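Local coordinates for protein neurotoxin (Clostridium botulinum, PDB 3N7L) that probably binds gangliosides on the surface of neurons, serving as the receptor-binding domain of a botulinum neurotoxin of serotype D/C, at residues N264-N269 and L397-K402; G317-S322 and F384-D389; Q362-S367 and L374-I379; L303-T308 and G346-Q351; D328-G333 and I401-Y406. One frame throughout, in Å; residues are numbered along the deposited sequence.

Contact 1 (N264-N269 and L397-K402)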
# COMPACT_ATOMS: atom_id res chain seq x y z
N ASN A 264 -19.79 14.60 23.01
CA ASN A 264 -19.25 15.34 21.87
C ASN A 264 -17.94 14.75 21.39
O ASN A 264 -17.47 15.08 20.29
CB ASN A 264 -18.98 16.80 22.25
CG ASN A 264 -20.24 17.56 22.55
OD1 ASN A 264 -21.15 17.64 21.73
ND2 ASN A 264 -20.31 18.14 23.75
N GLY A 265 -17.34 13.88 22.19
CA GLY A 265 -16.05 13.34 21.83
C GLY A 265 -15.94 12.08 20.99
O GLY A 265 -16.80 11.20 21.01
N ILE A 266 -14.85 12.03 20.23
CA ILE A 266 -14.52 10.86 19.43
C ILE A 266 -13.60 10.09 20.37
O ILE A 266 -12.65 10.65 20.90
CB ILE A 266 -13.67 11.22 18.17
CG1 ILE A 266 -14.54 11.91 17.11
CG2 ILE A 266 -13.03 9.95 17.61
CD1 ILE A 266 -15.66 11.04 16.58
N VAL A 267 -13.89 8.81 20.60
CA VAL A 267 -13.04 8.01 21.46
C VAL A 267 -12.67 6.73 20.71
O VAL A 267 -13.43 6.27 19.85
CB VAL A 267 -13.74 7.62 22.80
CG1 VAL A 267 -14.15 8.88 23.56
CG2 VAL A 267 -14.94 6.74 22.52
N PHE A 268 -11.50 6.19 21.01
CA PHE A 268 -11.06 4.98 20.34
C PHE A 268 -11.20 3.77 21.24
O PHE A 268 -10.77 3.78 22.39
CB PHE A 268 -9.60 5.11 19.89
CG PHE A 268 -9.40 6.14 18.81
CD1 PHE A 268 -9.08 7.45 19.13
CD2 PHE A 268 -9.52 5.78 17.47
CE1 PHE A 268 -8.87 8.40 18.12
CE2 PHE A 268 -9.31 6.72 16.46
CZ PHE A 268 -8.99 8.03 16.78
N ASN A 269 -11.83 2.72 20.70
CA ASN A 269 -12.04 1.49 21.45
C ASN A 269 -11.25 0.34 20.82
O ASN A 269 -10.91 0.38 19.63
CB ASN A 269 -13.52 1.13 21.47
CG ASN A 269 -14.36 2.17 22.19
OD1 ASN A 269 -13.87 2.91 23.05
ND2 ASN A 269 -15.64 2.23 21.86
N LEU A 397 -8.99 7.44 25.10
CA LEU A 397 -7.97 7.53 24.06
C LEU A 397 -8.70 8.37 23.02
O LEU A 397 -9.73 7.95 22.49
CB LEU A 397 -7.65 6.14 23.51
CG LEU A 397 -6.61 6.06 22.39
CD1 LEU A 397 -5.29 6.69 22.84
CD2 LEU A 397 -6.41 4.60 22.00
N ILE A 398 -8.17 9.55 22.75
CA ILE A 398 -8.83 10.46 21.83
C ILE A 398 -7.94 11.13 20.80
O ILE A 398 -6.72 11.22 20.97
CB ILE A 398 -9.49 11.62 22.60
CG1 ILE A 398 -8.40 12.42 23.32
CG2 ILE A 398 -10.51 11.09 23.61
CD1 ILE A 398 -8.82 13.82 23.73
N PRO A 399 -8.54 11.61 19.71
CA PRO A 399 -7.77 12.31 18.68
C PRO A 399 -7.60 13.68 19.34
O PRO A 399 -8.55 14.21 19.92
CB PRO A 399 -8.73 12.32 17.48
CG PRO A 399 -10.07 12.37 18.13
CD PRO A 399 -9.95 11.44 19.30
N VAL A 400 -6.40 14.25 19.27
CA VAL A 400 -6.12 15.52 19.91
C VAL A 400 -5.21 16.38 19.05
O VAL A 400 -4.34 15.87 18.34
CB VAL A 400 -5.45 15.28 21.30
CG1 VAL A 400 -4.11 14.59 21.11
CG2 VAL A 400 -5.28 16.58 22.06
N ILE A 401 -5.40 17.69 19.10
CA ILE A 401 -4.58 18.60 18.32
C ILE A 401 -3.60 19.35 19.24
O ILE A 401 -3.98 19.84 20.29
CB ILE A 401 -5.46 19.64 17.58
CG1 ILE A 401 -6.42 18.92 16.63
CG2 ILE A 401 -4.58 20.60 16.79
CD1 ILE A 401 -7.40 19.83 15.95
N LYS A 402 -2.33 19.39 18.84
CA LYS A 402 -1.32 20.12 19.59
C LYS A 402 -1.22 21.44 18.82
O LYS A 402 -0.77 21.46 17.68
CB LYS A 402 0.03 19.39 19.57
CG LYS A 402 1.15 20.12 20.29
CD LYS A 402 0.85 20.30 21.77
CE LYS A 402 1.92 21.16 22.46
NZ LYS A 402 3.27 20.55 22.35
O HOH W 1 -11.01 5.38 24.76

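Contact 2 (G317-S322 and F384-D389)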
# COMPACT_ATOMS: atom_id res chain seq x y z
N GLY A 317 -14.50 18.17 14.71
CA GLY A 317 -14.16 19.53 15.08
C GLY A 317 -13.73 19.63 16.53
O GLY A 317 -14.04 18.75 17.34
N MET A 318 -13.00 20.68 16.85
CA MET A 318 -12.52 20.89 18.22
C MET A 318 -13.68 21.22 19.14
O MET A 318 -14.69 21.76 18.70
CB MET A 318 -11.51 22.05 18.26
CG MET A 318 -10.22 21.78 17.49
SD MET A 318 -9.10 23.21 17.53
CE MET A 318 -9.86 24.25 16.29
N TYR A 319 -13.54 20.87 20.41
CA TYR A 319 -14.57 21.18 21.40
C TYR A 319 -13.86 21.41 22.73
O TYR A 319 -12.69 21.05 22.88
CB TYR A 319 -15.58 20.03 21.52
CG TYR A 319 -15.03 18.73 22.06
CD1 TYR A 319 -15.07 18.46 23.42
CD2 TYR A 319 -14.48 17.78 21.21
CE1 TYR A 319 -14.56 17.26 23.93
CE2 TYR A 319 -13.97 16.58 21.70
CZ TYR A 319 -14.01 16.33 23.06
OH TYR A 319 -13.49 15.16 23.56
N LYS A 320 -14.56 22.02 23.68
CA LYS A 320 -13.99 22.29 25.00
C LYS A 320 -14.22 21.10 25.92
O LYS A 320 -15.36 20.71 26.17
CB LYS A 320 -14.62 23.54 25.62
CG LYS A 320 -13.96 23.99 26.93
CD LYS A 320 -14.54 25.31 27.43
CE LYS A 320 -13.81 25.82 28.67
NZ LYS A 320 -13.96 24.91 29.84
N PRO A 321 -13.14 20.50 26.43
CA PRO A 321 -13.28 19.34 27.31
C PRO A 321 -13.74 19.76 28.71
O PRO A 321 -13.64 20.93 29.07
CB PRO A 321 -11.87 18.75 27.30
CG PRO A 321 -11.01 19.99 27.24
CD PRO A 321 -11.73 20.86 26.23
N SER A 322 -14.25 18.80 29.48
CA SER A 322 -14.72 19.07 30.84
C SER A 322 -13.64 19.75 31.70
O SER A 322 -13.95 20.57 32.56
CB SER A 322 -15.17 17.78 31.51
OG SER A 322 -14.11 16.85 31.58
N PHE A 384 -10.86 12.73 31.62
CA PHE A 384 -11.86 13.78 31.77
C PHE A 384 -13.26 13.18 31.70
O PHE A 384 -13.43 11.97 31.89
CB PHE A 384 -11.66 14.91 30.74
CG PHE A 384 -11.79 14.49 29.29
CD1 PHE A 384 -12.79 15.04 28.49
CD2 PHE A 384 -10.89 13.59 28.71
CE1 PHE A 384 -12.88 14.70 27.13
CE2 PHE A 384 -10.98 13.25 27.36
CZ PHE A 384 -11.98 13.80 26.56
N LYS A 385 -14.27 14.00 31.44
CA LYS A 385 -15.64 13.51 31.39
C LYS A 385 -16.33 13.74 30.05
O LYS A 385 -16.27 14.84 29.49
CB LYS A 385 -16.45 14.16 32.51
CG LYS A 385 -15.86 13.94 33.90
CD LYS A 385 -16.66 14.67 34.98
CE LYS A 385 -16.11 14.34 36.37
NZ LYS A 385 -16.83 15.09 37.43
N LEU A 386 -16.99 12.70 29.54
CA LEU A 386 -17.72 12.77 28.28
C LEU A 386 -19.11 12.16 28.45
O LEU A 386 -19.30 11.23 29.25
CB LEU A 386 -16.98 12.01 27.16
CG LEU A 386 -15.68 12.60 26.59
CD1 LEU A 386 -15.04 11.60 25.63
CD2 LEU A 386 -15.98 13.92 25.89
N GLY A 387 -20.07 12.68 27.71
CA GLY A 387 -21.43 12.18 27.77
C GLY A 387 -22.04 12.19 29.16
O GLY A 387 -22.08 13.23 29.83
N ASP A 388 -22.51 11.03 29.61
CA ASP A 388 -23.12 10.93 30.92
C ASP A 388 -22.14 10.79 32.08
O ASP A 388 -22.56 10.51 33.21
CB ASP A 388 -24.14 9.78 30.94
CG ASP A 388 -23.50 8.43 30.74
OD1 ASP A 388 -24.24 7.42 30.65
OD2 ASP A 388 -22.25 8.35 30.66
N ASP A 389 -20.84 10.97 31.83
CA ASP A 389 -19.86 10.90 32.92
C ASP A 389 -20.26 11.97 33.92
O ASP A 389 -20.51 13.11 33.54
CB ASP A 389 -18.45 11.19 32.43
CG ASP A 389 -17.86 10.06 31.63
OD1 ASP A 389 -18.38 8.93 31.72
OD2 ASP A 389 -16.86 10.30 30.92
O HOH W 2 -15.74 16.89 27.92

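Contact 3 (Q362-S367 and L374-I379)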
# COMPACT_ATOMS: atom_id res chain seq x y z
N GLN A 362 -0.40 13.13 7.28
CA GLN A 362 -0.36 13.98 8.44
C GLN A 362 -1.42 15.03 8.19
O GLN A 362 -1.65 15.44 7.05
CB GLN A 362 1.02 14.60 8.62
CG GLN A 362 1.99 13.67 9.36
CD GLN A 362 3.33 14.32 9.66
OE1 GLN A 362 3.86 14.18 10.76
NE2 GLN A 362 3.88 15.03 8.68
N LEU A 363 -2.11 15.42 9.26
CA LEU A 363 -3.19 16.40 9.18
C LEU A 363 -2.89 17.59 10.07
O LEU A 363 -2.69 17.45 11.28
CB LEU A 363 -4.51 15.72 9.59
CG LEU A 363 -5.01 14.66 8.60
CD1 LEU A 363 -5.94 13.68 9.30
CD2 LEU A 363 -5.71 15.35 7.44
N PHE A 364 -2.87 18.78 9.47
CA PHE A 364 -2.61 20.01 10.21
C PHE A 364 -3.88 20.84 10.33
O PHE A 364 -4.60 21.04 9.35
CB PHE A 364 -1.52 20.81 9.48
CG PHE A 364 -0.22 20.07 9.35
CD1 PHE A 364 0.71 20.10 10.38
CD2 PHE A 364 0.05 19.31 8.22
CE1 PHE A 364 1.90 19.37 10.29
CE2 PHE A 364 1.23 18.57 8.11
CZ PHE A 364 2.15 18.60 9.15
N LEU A 365 -4.17 21.32 11.54
CA LEU A 365 -5.35 22.16 11.75
C LEU A 365 -5.19 23.42 10.90
O LEU A 365 -4.15 24.09 10.95
CB LEU A 365 -5.49 22.55 13.23
CG LEU A 365 -6.62 23.55 13.52
CD1 LEU A 365 -7.95 22.94 13.15
CD2 LEU A 365 -6.60 23.93 15.00
N SER A 366 -6.22 23.72 10.12
CA SER A 366 -6.22 24.87 9.24
C SER A 366 -6.72 26.14 9.90
O SER A 366 -7.59 26.11 10.77
CB SER A 366 -7.09 24.57 8.02
OG SER A 366 -7.41 25.76 7.32
N SER A 367 -6.15 27.27 9.49
CA SER A 367 -6.59 28.55 10.03
C SER A 367 -7.67 29.06 9.09
O SER A 367 -7.39 29.43 7.95
CB SER A 367 -5.43 29.55 10.07
OG SER A 367 -5.87 30.78 10.63
N LEU A 374 -2.06 25.76 12.07
CA LEU A 374 -2.17 26.17 13.47
C LEU A 374 -1.77 25.06 14.42
O LEU A 374 -1.50 25.31 15.59
CB LEU A 374 -3.61 26.58 13.79
CG LEU A 374 -4.21 27.77 13.04
CD1 LEU A 374 -5.62 28.03 13.54
CD2 LEU A 374 -3.33 28.99 13.24
N GLY A 375 -1.75 23.82 13.93
CA GLY A 375 -1.39 22.71 14.79
C GLY A 375 -1.38 21.39 14.06
O GLY A 375 -1.64 21.35 12.86
N ILE A 376 -1.09 20.31 14.77
CA ILE A 376 -1.05 18.99 14.15
C ILE A 376 -1.97 18.03 14.89
O ILE A 376 -2.19 18.16 16.10
CB ILE A 376 0.41 18.46 14.11
CG1 ILE A 376 0.47 17.19 13.26
CG2 ILE A 376 0.93 18.21 15.52
CD1 ILE A 376 1.88 16.68 13.04
N LEU A 377 -2.54 17.07 14.16
CA LEU A 377 -3.45 16.09 14.76
C LEU A 377 -2.70 14.88 15.28
O LEU A 377 -1.97 14.23 14.54
CB LEU A 377 -4.51 15.63 13.75
CG LEU A 377 -5.54 14.62 14.28
CD1 LEU A 377 -6.37 15.27 15.38
CD2 LEU A 377 -6.45 14.16 13.15
N SER A 378 -2.88 14.57 16.56
CA SER A 378 -2.24 13.42 17.15
C SER A 378 -3.30 12.60 17.91
O SER A 378 -4.50 12.75 17.66
CB SER A 378 -1.12 13.86 18.10
OG SER A 378 -0.32 12.76 18.48
N ILE A 379 -2.85 11.77 18.83
CA ILE A 379 -3.75 10.91 19.59
C ILE A 379 -3.15 10.70 20.98
O ILE A 379 -1.94 10.78 21.15
CB ILE A 379 -3.91 9.56 18.86
CG1 ILE A 379 -5.00 8.71 19.50
CG2 ILE A 379 -2.59 8.80 18.88
CD1 ILE A 379 -5.35 7.48 18.66
O HOH W 3 -1.49 14.36 11.81

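Contact 4 (L303-T308 and G346-Q351)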
# COMPACT_ATOMS: atom_id res chain seq x y z
N LEU A 303 -9.37 20.33 3.75
CA LEU A 303 -10.57 19.48 3.79
C LEU A 303 -11.17 19.33 5.19
O LEU A 303 -10.65 19.88 6.16
CB LEU A 303 -10.19 18.10 3.25
CG LEU A 303 -8.90 17.50 3.86
CD1 LEU A 303 -9.18 16.96 5.25
CD2 LEU A 303 -8.35 16.39 2.97
N TYR A 304 -12.27 18.59 5.28
CA TYR A 304 -12.90 18.33 6.57
C TYR A 304 -13.47 16.90 6.56
O TYR A 304 -13.51 16.24 5.52
CB TYR A 304 -13.98 19.37 6.92
CG TYR A 304 -15.20 19.41 6.02
CD1 TYR A 304 -15.18 20.12 4.82
CD2 TYR A 304 -16.39 18.78 6.39
CE1 TYR A 304 -16.32 20.20 4.01
CE2 TYR A 304 -17.53 18.85 5.59
CZ TYR A 304 -17.49 19.57 4.40
OH TYR A 304 -18.61 19.64 3.59
N PHE A 305 -13.89 16.43 7.73
CA PHE A 305 -14.40 15.07 7.84
C PHE A 305 -15.84 14.97 8.33
O PHE A 305 -16.21 15.58 9.32
CB PHE A 305 -13.52 14.24 8.78
CG PHE A 305 -12.07 14.21 8.38
CD1 PHE A 305 -11.16 15.11 8.93
CD2 PHE A 305 -11.61 13.27 7.46
CE1 PHE A 305 -9.81 15.07 8.57
CE2 PHE A 305 -10.27 13.22 7.09
CZ PHE A 305 -9.36 14.13 7.65
N ASN A 306 -16.63 14.17 7.62
CA ASN A 306 -18.02 13.93 7.99
C ASN A 306 -18.10 12.49 8.49
O ASN A 306 -17.27 11.66 8.14
CB ASN A 306 -18.94 14.07 6.76
CG ASN A 306 -19.48 15.47 6.58
OD1 ASN A 306 -19.97 15.81 5.50
ND2 ASN A 306 -19.42 16.28 7.62
N THR A 307 -19.10 12.20 9.31
CA THR A 307 -19.30 10.84 9.80
C THR A 307 -20.74 10.62 10.21
O THR A 307 -21.34 11.47 10.86
CB THR A 307 -18.38 10.49 11.00
OG1 THR A 307 -18.64 9.15 11.42
CG2 THR A 307 -18.62 11.46 12.16
N THR A 308 -21.30 9.49 9.80
CA THR A 308 -22.67 9.15 10.13
C THR A 308 -22.66 8.22 11.33
O THR A 308 -22.12 7.12 11.26
CB THR A 308 -23.36 8.44 8.95
OG1 THR A 308 -23.39 9.32 7.82
CG2 THR A 308 -24.79 8.03 9.32
N GLY A 346 -12.83 22.74 12.33
CA GLY A 346 -12.67 21.39 11.82
C GLY A 346 -12.07 21.23 10.44
O GLY A 346 -12.29 20.21 9.79
N SER A 347 -11.30 22.21 9.99
CA SER A 347 -10.68 22.14 8.66
C SER A 347 -9.21 21.77 8.77
O SER A 347 -8.49 22.28 9.62
CB SER A 347 -10.85 23.47 7.94
OG SER A 347 -12.23 23.78 7.80
N PHE A 348 -8.77 20.86 7.89
CA PHE A 348 -7.39 20.41 7.90
C PHE A 348 -6.67 20.51 6.57
O PHE A 348 -7.28 20.50 5.49
CB PHE A 348 -7.29 18.96 8.38
CG PHE A 348 -7.83 18.74 9.76
CD1 PHE A 348 -9.19 18.60 9.98
CD2 PHE A 348 -6.97 18.70 10.85
CE1 PHE A 348 -9.70 18.43 11.27
CE2 PHE A 348 -7.46 18.53 12.15
CZ PHE A 348 -8.83 18.40 12.35
N ILE A 349 -5.35 20.59 6.67
CA ILE A 349 -4.46 20.64 5.51
C ILE A 349 -3.80 19.28 5.59
O ILE A 349 -3.19 18.94 6.60
CB ILE A 349 -3.39 21.73 5.69
CG1 ILE A 349 -4.08 23.09 5.82
CG2 ILE A 349 -2.43 21.70 4.51
CD1 ILE A 349 -3.21 24.12 6.49
N ILE A 350 -3.92 18.49 4.53
CA ILE A 350 -3.35 17.14 4.55
C ILE A 350 -2.02 17.05 3.81
O ILE A 350 -1.76 17.80 2.87
CB ILE A 350 -4.33 16.13 3.91
CG1 ILE A 350 -3.87 14.70 4.19
CG2 ILE A 350 -4.39 16.34 2.40
CD1 ILE A 350 -4.92 13.65 3.82
N GLN A 351 -1.18 16.13 4.25
CA GLN A 351 0.12 15.93 3.61
C GLN A 351 0.38 14.43 3.57
O GLN A 351 0.22 13.74 4.58
CB GLN A 351 1.21 16.64 4.41
CG GLN A 351 2.50 16.78 3.63
CD GLN A 351 2.35 17.64 2.39
OE1 GLN A 351 3.07 17.47 1.41
NE2 GLN A 351 1.41 18.59 2.43
O HOH W 4 -13.49 17.90 10.10

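Contact 5 (D328-G333 and I401-Y406). With SO4 (sulfate ion), chain D.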
# COMPACT_ATOMS: atom_id res chain seq x y z
N ASP A 328 -1.63 23.70 25.19
CA ASP A 328 -1.69 23.61 23.73
C ASP A 328 -2.38 22.36 23.19
O ASP A 328 -2.13 21.95 22.06
CB ASP A 328 -0.29 23.70 23.13
CG ASP A 328 0.40 25.01 23.45
OD1 ASP A 328 -0.17 26.08 23.11
OD2 ASP A 328 1.50 24.98 24.03
N LEU A 329 -3.24 21.74 24.00
CA LEU A 329 -3.95 20.56 23.55
C LEU A 329 -5.45 20.82 23.48
O LEU A 329 -6.04 21.38 24.39
CB LEU A 329 -3.68 19.38 24.49
CG LEU A 329 -2.25 18.85 24.50
CD1 LEU A 329 -2.09 17.86 25.65
CD2 LEU A 329 -1.93 18.19 23.17
N VAL A 330 -6.07 20.43 22.37
CA VAL A 330 -7.50 20.61 22.20
C VAL A 330 -8.05 19.31 21.60
O VAL A 330 -7.58 18.85 20.56
CB VAL A 330 -7.82 21.84 21.30
CG1 VAL A 330 -7.08 21.71 19.97
CG2 VAL A 330 -9.32 21.95 21.08
N PRO A 331 -9.04 18.70 22.26
CA PRO A 331 -9.59 17.45 21.72
C PRO A 331 -10.40 17.65 20.46
O PRO A 331 -10.97 18.72 20.23
CB PRO A 331 -10.45 16.94 22.87
CG PRO A 331 -11.03 18.23 23.40
CD PRO A 331 -9.81 19.15 23.43
N LEU A 332 -10.45 16.60 19.65
CA LEU A 332 -11.21 16.60 18.42
C LEU A 332 -12.45 15.73 18.65
O LEU A 332 -12.32 14.59 19.13
CB LEU A 332 -10.38 16.02 17.28
CG LEU A 332 -11.06 16.15 15.92
CD1 LEU A 332 -11.08 17.63 15.52
CD2 LEU A 332 -10.32 15.32 14.88
N GLY A 333 -13.63 16.25 18.33
CA GLY A 333 -14.85 15.49 18.53
C GLY A 333 -15.75 15.44 17.31
O GLY A 333 -15.34 15.81 16.22
N ILE A 401 -5.40 17.69 19.10
CA ILE A 401 -4.58 18.60 18.32
C ILE A 401 -3.60 19.35 19.24
O ILE A 401 -3.98 19.84 20.29
CB ILE A 401 -5.46 19.64 17.58
CG1 ILE A 401 -6.42 18.92 16.63
CG2 ILE A 401 -4.58 20.60 16.79
CD1 ILE A 401 -7.40 19.83 15.95
N LYS A 402 -2.33 19.39 18.84
CA LYS A 402 -1.32 20.12 19.59
C LYS A 402 -1.22 21.44 18.82
O LYS A 402 -0.77 21.46 17.68
CB LYS A 402 0.03 19.39 19.57
CG LYS A 402 1.15 20.12 20.29
CD LYS A 402 0.85 20.30 21.77
CE LYS A 402 1.92 21.16 22.46
NZ LYS A 402 3.27 20.55 22.35
N ILE A 403 -1.65 22.52 19.45
CA ILE A 403 -1.69 23.82 18.78
C ILE A 403 -0.43 24.49 18.24
O ILE A 403 0.02 24.17 17.14
CB ILE A 403 -2.48 24.82 19.65
CG1 ILE A 403 -3.91 24.29 19.82
CG2 ILE A 403 -2.55 26.19 18.99
CD1 ILE A 403 -4.59 23.99 18.50
N GLU A 404 0.15 25.42 18.98
CA GLU A 404 1.30 26.16 18.48
C GLU A 404 2.66 25.48 18.44
O GLU A 404 3.40 25.62 17.48
CB GLU A 404 1.42 27.47 19.25
CG GLU A 404 2.43 28.43 18.68
CD GLU A 404 2.61 29.64 19.55
OE1 GLU A 404 1.58 30.23 19.96
OE2 GLU A 404 3.77 30.01 19.84
N HIS A 405 2.99 24.75 19.50
CA HIS A 405 4.29 24.11 19.56
C HIS A 405 4.20 22.60 19.35
O HIS A 405 3.83 21.86 20.26
CB HIS A 405 4.95 24.43 20.91
CG HIS A 405 4.98 25.90 21.21
ND1 HIS A 405 3.91 26.57 21.76
CD2 HIS A 405 5.94 26.83 20.99
CE1 HIS A 405 4.21 27.85 21.87
NE2 HIS A 405 5.43 28.04 21.41
N TYR A 406 4.55 22.16 18.15
CA TYR A 406 4.50 20.74 17.81
C TYR A 406 5.65 20.26 16.93
O TYR A 406 5.50 19.32 16.16
CB TYR A 406 3.16 20.43 17.14
CG TYR A 406 2.89 21.22 15.88
CD1 TYR A 406 3.36 20.80 14.64
CD2 TYR A 406 2.15 22.41 15.93
CE1 TYR A 406 3.11 21.53 13.48
CE2 TYR A 406 1.90 23.15 14.77
CZ TYR A 406 2.38 22.70 13.55
OH TYR A 406 2.13 23.42 12.41
S SO4 D . -3.67 26.05 27.42
O1 SO4 D . -3.54 25.35 28.70
O2 SO4 D . -4.95 26.78 27.37
O3 SO4 D . -3.62 25.08 26.28
O4 SO4 D . -2.54 26.99 27.28

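Contact 1 (N264-N269 and L397-K402)
Where the short two-stranded hairpin of the C-terminal beta-trefoil packs on the trefoil's main sheet, F268 and L397 join strand 265-270 to strand 394-402. The two strands run at 130° to each other, far enough from antiparallel that one direct backbone bond forms before they diverge. In it F268 N donates to L397 O at 2.9 Å, and V267 CA leans on the same oxygen from 3.5 Å, so L397 O receives both an N-H and a weaker C-H. The return link is made by a water, which accepts from L397 N (2.9 Å) and donates to F268 O (2.9 Å). F268 O is also approached by R257 NH1 in a weak hydrogen bond from the neighbouring hairpin strand.

The F268 ring is the main apolar element. Its CG, anti to the carbonyl carbon (chi1 -67°), sits beside the backbone N, and the CD1 and CE1 edge of the ring faces the L397-P399 backbone: I398 C and P399 N lie in the ring plane at that edge. CE1 also comes to 3.4 Å from P399 CD. L397 reaches back with CD2, which touches F268 CB at 3.9 Å, and both side chains rest on I379 of strand 373-384. Farther along, P399 packs against I266, the two side chains crossing at about a right angle. The pyrrolidine ring makes two contacts there, CG meeting I266 CB at 3.8 Å while P399 CD sits 3.2 Å from I266 O.

Contact 2 (G317-S322 and F384-D389)
Y319 and F384 reach toward each other tip to tip, the phenol hydroxyl of one meeting the far end of the other ring: Y319 OH lies 3.6 Å from F384 CZ. Each ring presents its edge to the other, with F384 CE1 near the Y319 plane and Y319 OH near that of F384. L386 comes in across the phenol at about a right angle and brings CD2 to 3.6 Å from Y319 OH. Two residues after Y319, P321 adds CB against F384 CD1 at 4.0 Å, so F384 is touched by Y319, P321 and S322.

The third of these, S322, has its OG between the backbone N and the carbonyl carbon (chi1 60°), which places it in the plane of the F384 ring at the edge and 3.2 Å from F384 CB. There it accepts a hydrogen bond from K385 N (2.9 Å). A water completes the link, accepting from S322 N at 2.9 Å and donating to K385 O at 2.6 Å, so both backbone polar groups of K385 are tied to S322. The ammonium of K385 turns elsewhere, to Y390 O.

Beyond the contact, L386 N makes a nearly straight bond (176°) to D389 OD2, meeting it from above the carboxylate plane; D389 also pairs with K262 and Y396. G387, at positive phi, occupies the second position of a type II' beta turn from L386 to D389. This turn opens the loop between trefoil strands 373-384 and 394-402, which may be part of the ganglioside-binding loop of serotypes C and D-SA.

Contact 3 (Q362-S367 and L374-I379)
L377 N donates to L363 O at 2.9 Å, nearly along the C=O axis, one of three backbone hydrogen bonds that close this hairpin. At the turn end, L374 N donates to L365 O, also at 2.9 Å. The bond between them, from L365 N to G375 O, has the same length (2.9 Å) but is bent to 138°, the donor standing 50° out of the carbonyl plane. F364 CA makes a CA-H...O contact to the same G375 O at 3.1 Å. A water carries the pairing past L377 N, accepting from L363 N at 2.8 Å and donating to L377 O at 2.8 Å, an oxygen that W417 NE1 also reaches.

Side chains then divide between the two faces. F364 and I376, a non-hydrogen-bonded pair, lie side by side and point the same way, with F364 CE1 at 3.8 Å from I376 CD1; R373 makes a cation-pi contact with the same ring. L363 and L377 are likewise side by side, CD1 of the first touching CD2 of the second at 3.9 Å. Near the turn the isobutyl group of L374 covers S367 CB.

G375 has no side chain opposite L365, and its buried N finds no partner in the model. The polar pairing of strands 359-366 and 373-384 is therefore sound at both ends and distorted at G375, with a water standing in for a further direct bond.

Contact 4 (L303-T308 and G346-Q351)
L303 and F348 form an antiparallel hydrogen-bonded pair between strands 302-308 and 348-354 of the beta-trefoil, just after helix 339-345. Both backbone bonds are short: L303 N donates to F348 O at 2.7 Å, and F348 N to L303 O at 2.7 Å. Because the strands run at 102° to each other, the direct pairing stops there. S347 CA still brushes L303 O at 3.4 Å, and one step on a water spans the widening gap, accepting from F305 N (2.8 Å) and donating to G346 O (2.6 Å). The G346 carbonyl oxygen also touches Y304 CB, while S347 OG turns back to bond I342 O of the helix.

Apolar contacts gather on the face that carries L303 and F348. The rings of F305 and F348 meet obliquely, their planes at 55°, with F348 CD1 3.9 Å from F305 CE1 and near the plane of the F305 ring. L363 of strand 359-366 touches both of these phenylalanines. L303 has CG between its backbone N and carbonyl carbon (chi1 48°); its branches then part, CD1 touching F348 CB and CD2 meeting I350 CG2 at 4.0 Å.

Contact 5 (D328-G333 and I401-Y406)
H405 and D328 meet where the antiparallel trefoil strands 329-335 and 394-402 run out into loops. One face of the imidazole carries E404 CG, 3.7 Å above the plane and offset toward the rim. D328 comes to the ring obliquely, its carboxylate turned 51° from the ring plane, with OD2 at 3.7 Å from H405 ND1.

D328 also covers K402. The bend at chi2 (62°) sets K402 CD beside the D328 carbonyl oxygen, and the next carbon, CE, lies 3.4 Å from D328 CB. K402 NZ passes on to H405 O, in a bond modelled so short that its length is doubtful.

Behind these groups the strands pair regularly. V330 N donates to I401 O (3.0 Å) and I401 N to V330 O (2.9 Å), and the pattern runs one step beyond the strand with I403 N to D328 O at 2.7 Å. V330 and I401 lie side by side, pointing the same way, and M318 touches both. V330 CG1 also meets I403 CD1 at 3.7 Å. At the start of the segment, D328 N donates to sulfate O3 at 2.7 Å, an ion probably from the crystallisation liquor and also held by N324 ND2.

All five contacts lie in the C-terminal beta-trefoil half of the receptor-binding domain. Contacts 3, 4 and 5 pair strands of its curled antiparallel sheet; contact 1 fastens the separate hairpin 257-270 to that sheet, and contact 2 joins the end of strand 313-318 and its following loop to the loop after strand 373-384. Centres of contacts 3 and 5 are nearest, about 7 Å apart, and those of contacts 2 and 4 farthest, about 20 Å. Contacts 1 and 5 share I401 and K402 on strand 394-402, which also borders strand 373-384 of contact 3. Along the chain, contacts 2, 3 and 4 fall inside the loop closed by contact 1, so segments distant in sequence are brought together in one trefoil, with contact 2 at the loop that may take part in ganglioside binding.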